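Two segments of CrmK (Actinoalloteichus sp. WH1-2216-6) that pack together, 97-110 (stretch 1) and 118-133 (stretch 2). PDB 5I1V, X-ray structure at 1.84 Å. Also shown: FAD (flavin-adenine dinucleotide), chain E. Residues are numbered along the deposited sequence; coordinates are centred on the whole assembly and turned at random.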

# COMPACT_ATOMS: atom_id res chain seq x y z
N GLU A 97 -12.27 -6.31 17.94
CA GLU A 97 -11.19 -5.59 18.63
C GLU A 97 -10.19 -5.09 17.61
O GLU A 97 -9.72 -5.85 16.76
CB GLU A 97 -10.50 -6.52 19.60
CG GLU A 97 -9.55 -5.84 20.58
CD GLU A 97 -8.76 -6.89 21.41
OE1 GLU A 97 -9.05 -8.08 21.24
OE2 GLU A 97 -7.82 -6.53 22.17
N VAL A 98 -9.89 -3.80 17.68
CA VAL A 98 -8.97 -3.17 16.77
C VAL A 98 -7.95 -2.41 17.61
O VAL A 98 -8.28 -1.37 18.18
CB VAL A 98 -9.68 -2.18 15.81
CG1 VAL A 98 -8.68 -1.48 14.89
CG2 VAL A 98 -10.75 -2.84 14.93
N GLU A 99 -6.72 -2.89 17.65
CA GLU A 99 -5.62 -2.13 18.32
C GLU A 99 -5.34 -0.82 17.62
O GLU A 99 -5.53 -0.72 16.39
CB GLU A 99 -4.35 -2.97 18.47
CG GLU A 99 -4.53 -3.90 19.65
CD GLU A 99 -3.39 -4.88 19.90
OE1 GLU A 99 -2.50 -5.01 19.01
OE2 GLU A 99 -3.38 -5.50 21.00
N ALA A 100 -4.88 0.17 18.39
CA ALA A 100 -4.79 1.58 17.89
C ALA A 100 -3.86 1.70 16.73
O ALA A 100 -3.95 2.62 15.89
CB ALA A 100 -4.31 2.49 18.99
N GLY A 101 -2.88 0.80 16.69
CA GLY A 101 -1.91 0.90 15.62
C GLY A 101 -2.23 0.15 14.37
O GLY A 101 -1.43 0.19 13.45
N ALA A 102 -3.40 -0.48 14.27
CA ALA A 102 -3.85 -1.10 13.01
C ALA A 102 -4.15 0.01 12.01
O ALA A 102 -4.64 1.06 12.39
CB ALA A 102 -5.10 -1.94 13.28
N THR A 103 -3.81 -0.17 10.74
CA THR A 103 -4.15 0.82 9.72
C THR A 103 -5.45 0.41 9.06
O THR A 103 -5.87 -0.79 9.05
CB THR A 103 -3.05 0.91 8.67
OG1 THR A 103 -2.82 -0.39 8.15
CG2 THR A 103 -1.78 1.41 9.30
N VAL A 104 -6.15 1.39 8.51
CA VAL A 104 -7.49 1.10 7.97
C VAL A 104 -7.48 0.08 6.83
O VAL A 104 -8.37 -0.79 6.76
CB VAL A 104 -8.21 2.36 7.49
CG1 VAL A 104 -8.28 3.38 8.61
CG2 VAL A 104 -7.53 2.88 6.29
N GLY A 105 -6.47 0.11 5.98
CA GLY A 105 -6.42 -0.81 4.82
C GLY A 105 -6.41 -2.27 5.25
O GLY A 105 -7.06 -3.18 4.64
N GLN A 106 -5.63 -2.48 6.30
CA GLN A 106 -5.41 -3.74 6.92
C GLN A 106 -6.67 -4.23 7.60
O GLN A 106 -7.05 -5.39 7.49
CB GLN A 106 -4.31 -3.56 7.97
CG GLN A 106 -4.12 -4.69 8.95
CD GLN A 106 -3.36 -4.27 10.20
OE1 GLN A 106 -2.78 -3.15 10.29
NE2 GLN A 106 -3.34 -5.17 11.19
N ILE A 107 -7.29 -3.33 8.36
CA ILE A 107 -8.52 -3.60 9.04
C ILE A 107 -9.57 -4.07 8.00
O ILE A 107 -10.25 -5.10 8.19
CB ILE A 107 -9.04 -2.32 9.79
CG1 ILE A 107 -8.16 -1.96 10.99
CG2 ILE A 107 -10.42 -2.54 10.34
CD1 ILE A 107 -8.38 -0.57 11.53
N TYR A 108 -9.69 -3.36 6.88
CA TYR A 108 -10.73 -3.71 5.93
C TYR A 108 -10.49 -5.11 5.38
O TYR A 108 -11.44 -5.88 5.21
CB TYR A 108 -10.80 -2.76 4.77
CG TYR A 108 -11.27 -1.36 5.08
CD1 TYR A 108 -12.07 -1.09 6.18
CD2 TYR A 108 -10.93 -0.30 4.23
CE1 TYR A 108 -12.49 0.21 6.45
CE2 TYR A 108 -11.36 1.00 4.48
CZ TYR A 108 -12.14 1.24 5.60
OH TYR A 108 -12.58 2.51 5.87
N ARG A 109 -9.23 -5.42 5.08
CA ARG A 109 -8.90 -6.69 4.49
C ARG A 109 -9.19 -7.81 5.46
O ARG A 109 -9.74 -8.81 5.05
CB ARG A 109 -7.42 -6.76 4.09
CG ARG A 109 -7.14 -6.12 2.75
CD ARG A 109 -5.81 -6.64 2.25
NE ARG A 109 -4.77 -5.78 2.77
CZ ARG A 109 -4.19 -4.81 2.07
NH1 ARG A 109 -4.51 -4.59 0.79
NH2 ARG A 109 -3.26 -4.07 2.66
N VAL A 110 -8.84 -7.64 6.73
CA VAL A 110 -9.11 -8.66 7.73
C VAL A 110 -10.62 -8.90 7.95
O VAL A 110 -11.10 -10.04 7.98
CB VAL A 110 -8.45 -8.31 9.07
CG1 VAL A 110 -8.85 -9.30 10.15
CG2 VAL A 110 -6.92 -8.35 8.90
N THR A 118 -17.68 -4.93 7.11
CA THR A 118 -16.87 -3.79 7.06
C THR A 118 -17.44 -2.71 8.03
O THR A 118 -18.51 -2.88 8.57
CB THR A 118 -16.80 -3.26 5.63
OG1 THR A 118 -15.66 -2.41 5.50
CG2 THR A 118 -18.01 -2.51 5.26
N PHE A 119 -16.71 -1.60 8.19
CA PHE A 119 -17.31 -0.38 8.78
C PHE A 119 -16.88 0.82 7.93
O PHE A 119 -15.92 0.74 7.19
CB PHE A 119 -16.90 -0.22 10.22
CG PHE A 119 -15.44 0.06 10.38
CD1 PHE A 119 -14.53 -0.95 10.28
CD2 PHE A 119 -14.99 1.34 10.61
CE1 PHE A 119 -13.18 -0.68 10.41
CE2 PHE A 119 -13.64 1.61 10.75
CZ PHE A 119 -12.73 0.61 10.64
N PRO A 120 -17.63 1.94 8.00
CA PRO A 120 -17.40 3.04 7.06
C PRO A 120 -16.27 3.98 7.47
O PRO A 120 -16.53 5.05 8.02
CB PRO A 120 -18.73 3.76 7.08
CG PRO A 120 -19.25 3.53 8.45
CD PRO A 120 -18.86 2.12 8.78
N GLY A 121 -15.04 3.61 7.21
CA GLY A 121 -13.91 4.42 7.59
C GLY A 121 -13.38 5.00 6.28
O GLY A 121 -14.01 4.87 5.25
N GLY A 122 -12.22 5.59 6.32
CA GLY A 122 -11.74 6.35 5.17
C GLY A 122 -11.10 5.53 4.07
O GLY A 122 -10.92 4.31 4.19
N PHE A 123 -10.71 6.26 3.02
CA PHE A 123 -10.11 5.68 1.86
C PHE A 123 -8.59 5.84 1.82
O PHE A 123 -8.01 5.78 0.73
CB PHE A 123 -10.77 6.24 0.56
CG PHE A 123 -10.69 7.76 0.39
CD1 PHE A 123 -9.56 8.37 -0.14
CD2 PHE A 123 -11.79 8.56 0.68
CE1 PHE A 123 -9.51 9.75 -0.32
CE2 PHE A 123 -11.74 9.95 0.50
CZ PHE A 123 -10.60 10.54 -0.00
N CYS A 124 -7.90 6.03 2.95
CA CYS A 124 -6.45 6.05 2.85
C CYS A 124 -5.78 4.91 3.63
O CYS A 124 -6.08 4.69 4.80
CB CYS A 124 -5.88 7.41 3.20
SG CYS A 124 -6.51 8.85 2.24
N MET A 125 -4.85 4.22 2.96
CA MET A 125 -4.39 2.89 3.37
C MET A 125 -3.63 2.85 4.66
O MET A 125 -3.83 1.93 5.46
CB MET A 125 -3.50 2.30 2.28
CG MET A 125 -4.30 1.82 1.08
SD MET A 125 -5.47 0.52 1.53
CE MET A 125 -4.26 -0.75 1.99
N GLY A 126 -2.79 3.87 4.87
CA GLY A 126 -1.91 3.90 6.01
C GLY A 126 -2.43 4.64 7.24
O GLY A 126 -1.69 4.80 8.20
N VAL A 127 -3.67 5.10 7.22
CA VAL A 127 -4.23 5.89 8.31
C VAL A 127 -4.38 4.94 9.52
O VAL A 127 -4.88 3.85 9.37
CB VAL A 127 -5.55 6.46 7.85
CG1 VAL A 127 -6.36 6.99 8.99
CG2 VAL A 127 -5.28 7.55 6.83
N GLY A 128 -3.96 5.37 10.70
CA GLY A 128 -4.06 4.55 11.93
C GLY A 128 -5.41 4.71 12.60
O GLY A 128 -6.01 5.82 12.63
N ALA A 129 -5.88 3.63 13.20
CA ALA A 129 -7.14 3.61 13.89
C ALA A 129 -7.07 4.66 14.98
O ALA A 129 -8.03 5.38 15.24
CB ALA A 129 -7.38 2.24 14.52
N GLY A 130 -5.92 4.75 15.61
CA GLY A 130 -5.76 5.60 16.77
C GLY A 130 -6.21 7.04 16.63
O GLY A 130 -6.94 7.50 17.47
N GLY A 131 -5.77 7.74 15.59
CA GLY A 131 -6.23 9.10 15.27
C GLY A 131 -7.52 9.15 14.49
O GLY A 131 -8.36 10.10 14.62
N HIS A 132 -7.75 8.13 13.68
CA HIS A 132 -8.85 8.15 12.74
C HIS A 132 -10.25 8.03 13.38
O HIS A 132 -11.15 8.84 13.14
CB HIS A 132 -8.64 7.06 11.72
CG HIS A 132 -9.72 6.93 10.72
ND1 HIS A 132 -9.91 7.85 9.71
CD2 HIS A 132 -10.67 5.99 10.56
CE1 HIS A 132 -10.93 7.46 8.96
NE2 HIS A 132 -11.41 6.33 9.46
N ILE A 133 -10.43 7.02 14.24
CA ILE A 133 -11.73 6.76 14.76
C ILE A 133 -12.19 7.86 15.72
O ILE A 133 -13.31 8.35 15.58
CB ILE A 133 -11.82 5.35 15.38
CG1 ILE A 133 -11.54 4.29 14.31
CG2 ILE A 133 -13.21 5.15 15.98
CD1 ILE A 133 -11.53 2.86 14.80
PA FAD E . -1.25 10.19 13.89
O1A FAD E . -0.44 11.25 13.18
O2A FAD E . -0.47 9.04 14.45
O5B FAD E . -2.11 10.85 15.02
C5B FAD E . -3.11 11.83 14.76
C4B FAD E . -3.45 12.57 16.07
O4B FAD E . -4.11 11.61 16.92
C3B FAD E . -2.30 13.09 16.90
O3B FAD E . -2.78 14.16 17.70
C2B FAD E . -1.97 11.93 17.81
O2B FAD E . -1.14 12.19 18.94
C1B FAD E . -3.37 11.36 18.09
N9A FAD E . -3.34 9.89 18.29
C8A FAD E . -2.81 8.92 17.48
N7A FAD E . -2.90 7.70 18.10
C5A FAD E . -3.48 7.93 19.26
C6A FAD E . -3.87 7.06 20.34
N6A FAD E . -3.65 5.77 20.18
N1A FAD E . -4.44 7.62 21.41
C2A FAD E . -4.62 8.96 21.52
N3A FAD E . -4.33 9.83 20.53
C4A FAD E . -3.71 9.33 19.43
N1 FAD E . -9.93 10.77 7.53
C2 FAD E . -11.18 10.37 7.21
O2 FAD E . -12.10 10.49 8.03
N3 FAD E . -11.50 9.82 6.02
C4 FAD E . -10.63 9.65 5.03
O4 FAD E . -10.97 9.11 3.96
C4X FAD E . -9.25 10.04 5.27
N5 FAD E . -8.30 9.90 4.30
C5X FAD E . -7.02 10.17 4.61
C6 FAD E . -6.02 9.88 3.69
C7 FAD E . -4.67 10.14 3.93
C7M FAD E . -3.62 9.78 2.87
C8 FAD E . -4.34 10.76 5.23
C8M FAD E . -2.92 11.11 5.58
C9 FAD E . -5.32 11.07 6.17
C9A FAD E . -6.66 10.79 5.91
N10 FAD E . -7.67 11.07 6.83
C10 FAD E . -8.97 10.67 6.57
C1' FAD E . -7.43 11.90 8.02
C2' FAD E . -7.12 11.04 9.20
O2' FAD E . -8.34 10.55 9.73
C3' FAD E . -6.33 11.77 10.24
O3' FAD E . -5.10 12.24 9.64
C4' FAD E . -6.07 10.88 11.48
O4' FAD E . -5.93 11.74 12.61
C5' FAD E . -4.83 10.03 11.27
O5' FAD E . -4.69 9.17 12.40
P FAD E . -3.27 8.48 12.56
O1P FAD E . -2.85 7.85 11.29
O2P FAD E . -3.27 7.64 13.80
O3P FAD E . -2.32 9.77 12.81
O HOH W 1 -13.97 -4.63 5.67

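This contact is a backbone-to-backbone seam flanked by small apolar and aromatic packing, with the FAD lying against stretch 2. It buries 792 Å² in total.

Four main-chain hydrogen bonds make the seam. Gly130 N donates to Ala100 O (2.9 Å) and Ala129 N to Ala102 O (3.0 Å). In the other direction, Val104 N donates to Val127 O (2.9 Å) and Gly105 N to Met125 O (3.2 Å). Thr103 and Gly128 form a single beta bridge at the centre, with their CA atoms 4.3 Å apart. Such an approach lets CA-H groups meet carbonyls: Thr103 CA lies 3.1 Å from Val127 O, and Gly128 CA lies 3.6 Å from Ala102 O. Both bridge residues sit at N-cap positions, so the NH groups of Val104, Gly105, Ala129 and Gly130, at the starts of two helices, are free to bond across.

Next to the seam most of the packing side chains are small or apolar. Ala129 points toward stretch 1, and its CB meets Val98 CG1 at 4.0 Å and Ile107 CD1 at 4.2 Å. Val104 CG1 packs on Val127 CG1 at 4.1 Å and lies over one face of the His132 ring, 4.0 Å from CD2. Met125 starts away from stretch 1, but its three m rotamers curl the chain back. Its CE ends 3.5 Å from Arg109 NH2 and fills the space beside Gly105, where a CB would clash with it.

Tyr108 and Phe119 form an aromatic pair beside the seam. The edge of Tyr108 points at the face of Phe119, with centroids 5.7 Å apart and planes at 63°. Ile107 CG2 reaches the edge of the Phe119 ring, 3.3 Å from CE1. The Tyr108 hydroxyl reaches the backbone at Gly121 and Gly122, and its OH donates to Gly122 O at 3.0 Å. The OH is modelled too close to Gly121, so its exact place is less sure. As modelled, a CB on Gly121 would also clash with that OH. Water 1 adds a polar link: it donates to Tyr108 O (2.9 Å) and accepts from Thr118 OG1 (2.8 Å).

Stretch 2 also carries the cofactor. Cys124 SG is covalently bonded to FAD C6 (1.8 Å). Phe123 N donates to FAD O4 (3.0 Å), Gly128 N to FAD O1P (2.8 Å) and Gly131 N to FAD O2P (3.1 Å). A CB on Gly122, Gly128, Gly130 or Gly131 would clash with the FAD. Glycine therefore suits these places, allowing the backbone to lie close to the cofactor.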